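Local coordinates for protein group II chitinase (Ostrinia furnacalis, PDB 6JAV) that probably hydrolyses internal glycosidic bonds of chitin as one family 18 glycosyl hydrolase catalytic domain of a larger chitin-binding protein, at residues S297-G310 with A313-I327. Sequence-based numbering, arbitrary orientation.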
# COMPACT_ATOMS: atom_id res chain seq x y z
N SER A 297 -11.26 19.71 -16.24
CA SER A 297 -10.33 19.87 -17.35
C SER A 297 -10.68 18.99 -18.55
O SER A 297 -9.85 18.86 -19.46
CB SER A 297 -8.88 19.65 -16.92
OG SER A 297 -8.53 20.63 -15.95
N GLY A 298 -11.85 18.36 -18.56
CA GLY A 298 -12.31 17.66 -19.75
C GLY A 298 -11.58 16.39 -20.11
O GLY A 298 -11.60 15.99 -21.28
N TRP A 299 -10.92 15.72 -19.16
CA TRP A 299 -10.28 14.46 -19.52
C TRP A 299 -11.36 13.44 -19.84
O TRP A 299 -12.43 13.42 -19.21
CB TRP A 299 -9.41 13.95 -18.37
CG TRP A 299 -8.11 14.71 -18.18
CD1 TRP A 299 -7.93 16.07 -18.25
CD2 TRP A 299 -6.83 14.16 -17.87
NE1 TRP A 299 -6.62 16.39 -18.01
CE2 TRP A 299 -5.92 15.24 -17.76
CE3 TRP A 299 -6.35 12.86 -17.67
CZ2 TRP A 299 -4.57 15.06 -17.47
CZ3 TRP A 299 -5.01 12.68 -17.37
CH2 TRP A 299 -4.13 13.78 -17.28
N THR A 300 -11.08 12.58 -20.81
CA THR A 300 -12.05 11.57 -21.25
C THR A 300 -11.82 10.29 -20.46
O THR A 300 -10.68 9.85 -20.32
CB THR A 300 -11.82 11.29 -22.74
OG1 THR A 300 -11.94 12.52 -23.48
CG2 THR A 300 -12.84 10.29 -23.24
N VAL A 301 -12.91 9.69 -19.96
CA VAL A 301 -12.85 8.51 -19.11
C VAL A 301 -13.29 7.29 -19.91
O VAL A 301 -14.32 7.35 -20.60
CB VAL A 301 -13.74 8.69 -17.88
CG1 VAL A 301 -13.72 7.43 -17.03
CG2 VAL A 301 -13.28 9.91 -17.08
N VAL A 302 -12.53 6.20 -19.82
CA VAL A 302 -12.92 4.92 -20.43
C VAL A 302 -13.08 3.90 -19.30
O VAL A 302 -12.12 3.65 -18.56
CB VAL A 302 -11.89 4.44 -21.45
CG1 VAL A 302 -12.29 3.06 -22.02
CG2 VAL A 302 -11.69 5.48 -22.57
N LYS A 303 -14.27 3.32 -19.18
CA LYS A 303 -14.54 2.28 -18.18
C LYS A 303 -14.55 0.91 -18.84
O LYS A 303 -14.74 0.78 -20.05
CB LYS A 303 -15.87 2.54 -17.48
CG LYS A 303 -15.87 3.89 -16.75
CD LYS A 303 -17.08 4.05 -15.85
CE LYS A 303 -16.86 3.36 -14.52
NZ LYS A 303 -17.67 3.94 -13.39
N ASP A 304 -14.30 -0.11 -18.02
CA ASP A 304 -14.40 -1.49 -18.49
C ASP A 304 -15.80 -2.00 -18.15
O ASP A 304 -16.13 -2.15 -16.97
CB ASP A 304 -13.34 -2.35 -17.81
CG ASP A 304 -13.46 -3.82 -18.16
OD1 ASP A 304 -14.24 -4.18 -19.06
OD2 ASP A 304 -12.76 -4.64 -17.51
N PRO A 305 -16.64 -2.28 -19.14
CA PRO A 305 -18.01 -2.74 -18.85
C PRO A 305 -18.07 -4.07 -18.12
O PRO A 305 -19.06 -4.33 -17.43
CB PRO A 305 -18.65 -2.82 -20.25
CG PRO A 305 -17.49 -3.09 -21.16
CD PRO A 305 -16.34 -2.27 -20.58
N TYR A 306 -17.04 -4.91 -18.23
CA TYR A 306 -16.98 -6.16 -17.47
C TYR A 306 -16.34 -5.98 -16.09
O TYR A 306 -16.28 -6.95 -15.32
CB TYR A 306 -16.18 -7.20 -18.27
CG TYR A 306 -16.93 -7.68 -19.51
CD1 TYR A 306 -18.08 -8.45 -19.39
CD2 TYR A 306 -16.48 -7.36 -20.77
CE1 TYR A 306 -18.77 -8.89 -20.53
CE2 TYR A 306 -17.16 -7.79 -21.91
CZ TYR A 306 -18.30 -8.56 -21.77
OH TYR A 306 -18.99 -9.00 -22.88
N GLN A 307 -15.86 -4.78 -15.77
CA GLN A 307 -15.34 -4.49 -14.43
C GLN A 307 -14.23 -5.45 -14.03
O GLN A 307 -14.18 -5.93 -12.90
CB GLN A 307 -16.47 -4.46 -13.41
CG GLN A 307 -17.44 -3.31 -13.60
CD GLN A 307 -17.68 -2.64 -12.30
OE1 GLN A 307 -17.01 -1.65 -11.99
NE2 GLN A 307 -18.59 -3.19 -11.50
N ARG A 308 -13.33 -5.74 -14.97
CA ARG A 308 -12.10 -6.45 -14.63
C ARG A 308 -11.05 -5.49 -14.12
O ARG A 308 -10.08 -5.92 -13.48
CB ARG A 308 -11.55 -7.17 -15.87
CG ARG A 308 -12.57 -8.13 -16.48
CD ARG A 308 -12.29 -8.39 -17.94
NE ARG A 308 -12.55 -7.21 -18.75
CZ ARG A 308 -12.52 -7.21 -20.08
NH1 ARG A 308 -12.78 -6.09 -20.74
NH2 ARG A 308 -12.24 -8.34 -20.76
N MET A 309 -11.22 -4.21 -14.40
CA MET A 309 -10.29 -3.19 -13.92
C MET A 309 -11.05 -1.89 -13.89
O MET A 309 -12.11 -1.74 -14.52
CB MET A 309 -9.09 -3.08 -14.84
CG MET A 309 -9.47 -2.60 -16.26
SD MET A 309 -8.08 -2.47 -17.35
CE MET A 309 -7.71 -4.20 -17.73
N GLY A 310 -10.50 -0.93 -13.14
CA GLY A 310 -11.05 0.40 -13.06
C GLY A 310 -10.84 1.22 -14.32
O GLY A 310 -10.36 0.73 -15.35
N ALA A 313 -8.19 7.52 -17.86
CA ALA A 313 -8.62 8.83 -18.36
C ALA A 313 -7.47 9.48 -19.12
O ALA A 313 -6.30 9.27 -18.80
CB ALA A 313 -9.09 9.74 -17.22
N TYR A 314 -7.80 10.31 -20.12
CA TYR A 314 -6.73 10.88 -20.93
C TYR A 314 -7.11 12.25 -21.46
O TYR A 314 -8.28 12.60 -21.57
CB TYR A 314 -6.32 9.95 -22.09
CG TYR A 314 -7.44 9.71 -23.08
CD1 TYR A 314 -8.38 8.70 -22.88
CD2 TYR A 314 -7.59 10.54 -24.19
CE1 TYR A 314 -9.43 8.50 -23.77
CE2 TYR A 314 -8.61 10.34 -25.09
CZ TYR A 314 -9.53 9.34 -24.88
OH TYR A 314 -10.55 9.17 -25.78
N LYS A 315 -6.07 13.03 -21.77
CA LYS A 315 -6.25 14.30 -22.47
C LYS A 315 -4.92 14.63 -23.13
O LYS A 315 -3.87 14.61 -22.48
CB LYS A 315 -6.67 15.42 -21.52
CG LYS A 315 -6.94 16.72 -22.28
CD LYS A 315 -7.48 17.79 -21.40
CE LYS A 315 -7.84 19.03 -22.22
NZ LYS A 315 -8.16 20.18 -21.32
N GLY A 316 -4.96 14.92 -24.43
CA GLY A 316 -3.72 15.19 -25.13
C GLY A 316 -2.82 13.98 -25.06
O GLY A 316 -3.25 12.85 -25.32
N ASN A 317 -1.58 14.19 -24.64
CA ASN A 317 -0.63 13.09 -24.50
C ASN A 317 -0.50 12.59 -23.05
O ASN A 317 0.47 11.91 -22.73
CB ASN A 317 0.74 13.45 -25.10
CG ASN A 317 1.54 14.43 -24.25
OD1 ASN A 317 1.04 15.01 -23.28
ND2 ASN A 317 2.80 14.61 -24.62
N GLN A 318 -1.46 12.90 -22.19
CA GLN A 318 -1.45 12.44 -20.80
C GLN A 318 -2.52 11.38 -20.60
O GLN A 318 -3.63 11.49 -21.12
CB GLN A 318 -1.73 13.61 -19.87
CG GLN A 318 -0.63 14.67 -19.93
CD GLN A 318 0.71 14.11 -19.54
OE1 GLN A 318 0.91 13.70 -18.39
NE2 GLN A 318 1.64 14.06 -20.48
N TRP A 319 -2.18 10.33 -19.83
CA TRP A 319 -3.06 9.18 -19.67
C TRP A 319 -2.86 8.64 -18.25
O TRP A 319 -1.71 8.53 -17.81
CB TRP A 319 -2.62 8.12 -20.70
CG TRP A 319 -3.50 6.94 -20.99
CD1 TRP A 319 -4.30 6.76 -22.11
CD2 TRP A 319 -3.57 5.72 -20.25
NE1 TRP A 319 -4.90 5.51 -22.06
CE2 TRP A 319 -4.47 4.86 -20.93
CE3 TRP A 319 -3.00 5.27 -19.04
CZ2 TRP A 319 -4.79 3.58 -20.46
CZ3 TRP A 319 -3.30 3.99 -18.58
CH2 TRP A 319 -4.20 3.16 -19.28
N VAL A 320 -3.94 8.32 -17.54
CA VAL A 320 -3.81 7.85 -16.15
C VAL A 320 -4.79 6.72 -15.90
O VAL A 320 -5.94 6.77 -16.33
CB VAL A 320 -4.00 9.02 -15.16
CG1 VAL A 320 -5.41 9.60 -15.25
CG2 VAL A 320 -3.68 8.57 -13.71
N SER A 321 -4.34 5.67 -15.18
CA SER A 321 -5.25 4.60 -14.79
C SER A 321 -5.39 4.59 -13.28
O SER A 321 -4.43 4.90 -12.56
CB SER A 321 -4.74 3.23 -15.28
OG SER A 321 -3.46 2.95 -14.76
N PHE A 322 -6.58 4.25 -12.79
CA PHE A 322 -6.91 4.49 -11.38
C PHE A 322 -8.18 3.71 -11.02
O PHE A 322 -8.84 3.12 -11.88
CB PHE A 322 -7.09 6.00 -11.11
CG PHE A 322 -8.27 6.60 -11.80
CD1 PHE A 322 -8.20 6.91 -13.16
CD2 PHE A 322 -9.47 6.81 -11.14
CE1 PHE A 322 -9.31 7.46 -13.83
CE2 PHE A 322 -10.59 7.38 -11.81
CZ PHE A 322 -10.48 7.68 -13.17
N ASP A 323 -8.51 3.72 -9.73
CA ASP A 323 -9.74 3.10 -9.26
C ASP A 323 -10.79 4.16 -8.93
O ASP A 323 -10.49 5.16 -8.26
CB ASP A 323 -9.47 2.25 -8.01
CG ASP A 323 -8.90 0.87 -8.33
OD1 ASP A 323 -8.60 0.57 -9.51
OD2 ASP A 323 -8.73 0.07 -7.36
N ASP A 324 -12.01 3.93 -9.40
CA ASP A 324 -13.17 4.74 -9.04
C ASP A 324 -14.05 4.01 -8.03
O ASP A 324 -13.79 2.87 -7.64
CB ASP A 324 -13.93 5.18 -10.30
CG ASP A 324 -14.56 4.02 -11.09
OD1 ASP A 324 -14.36 2.83 -10.79
OD2 ASP A 324 -15.25 4.33 -12.09
N VAL A 325 -15.11 4.68 -7.58
CA VAL A 325 -16.02 4.07 -6.61
C VAL A 325 -16.60 2.77 -7.14
O VAL A 325 -16.75 1.80 -6.40
CB VAL A 325 -17.12 5.08 -6.20
CG1 VAL A 325 -18.25 4.38 -5.50
CG2 VAL A 325 -16.50 6.19 -5.37
N GLU A 326 -16.94 2.73 -8.43
CA GLU A 326 -17.55 1.52 -8.98
C GLU A 326 -16.63 0.31 -8.83
O GLU A 326 -17.05 -0.75 -8.33
CB GLU A 326 -17.94 1.75 -10.44
CG GLU A 326 -18.74 0.59 -11.02
CD GLU A 326 -18.94 0.70 -12.52
OE1 GLU A 326 -20.11 0.68 -12.96
OE2 GLU A 326 -17.93 0.78 -13.25
N ILE A 327 -15.37 0.43 -9.27
CA ILE A 327 -14.48 -0.73 -9.18
C ILE A 327 -14.13 -1.05 -7.73
O ILE A 327 -13.93 -2.22 -7.39
CB ILE A 327 -13.24 -0.59 -10.08
CG1 ILE A 327 -12.61 -1.96 -10.39
CG2 ILE A 327 -12.19 0.31 -9.42
CD1 ILE A 327 -13.48 -2.86 -11.27
O HOH W 1 -9.84 14.05 -23.60
O HOH W 2 -18.14 -0.26 -16.00
O HOH W 3 -9.05 -1.66 -10.91
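An antiparallel beta hairpin of the family 18 glycosyl hydrolase domain, strands 300-302 and 312-315, brings Thr300 opposite Tyr314 as a hydrogen-bonded pair. Both amides serve it: Thr300 N lies 2.9 Å from Tyr314 O, and the return bond from Tyr314 N to Thr300 O is more bent (N-H...O 145° against 163°). The Thr300 and Tyr314 side chains share one face of the hairpin and run alongside each other, Thr300 CB lying over the Tyr314 ring 4.0 Å from its centroid, while Val302 CG2 meets the ring edge. The Tyr314 ring also stacks with His263. Past the paired residues, Lys315 crosses the Trp299 indole at about a right angle, its CB 3.5 Å from the centroid of the five-membered ring and 8° off the normal, a CH-pi contact. Lys315 CG is anti to the backbone N and the chain is extended, so that Lys315 NZ donates a hydrogen bond to Ser297 O at 2.8 Å, just after helix 287-296. The six-membered end of the indole meets Gln318 CB and Val320 CG1 of strand 318-321. Near the start of helix 325-337, a bend at chi3 lets Lys303 NZ form salt bridges to Asp324 OD2 (2.8 Å) and Glu326 OE2 (3.2 Å). Asp324 OD1 meanwhile caps the helix by accepting from Ile327 N. One lysine thus bridges two carboxylates, which would ease their mutual repulsion and tie the loop after strand 300-302 to the helix start.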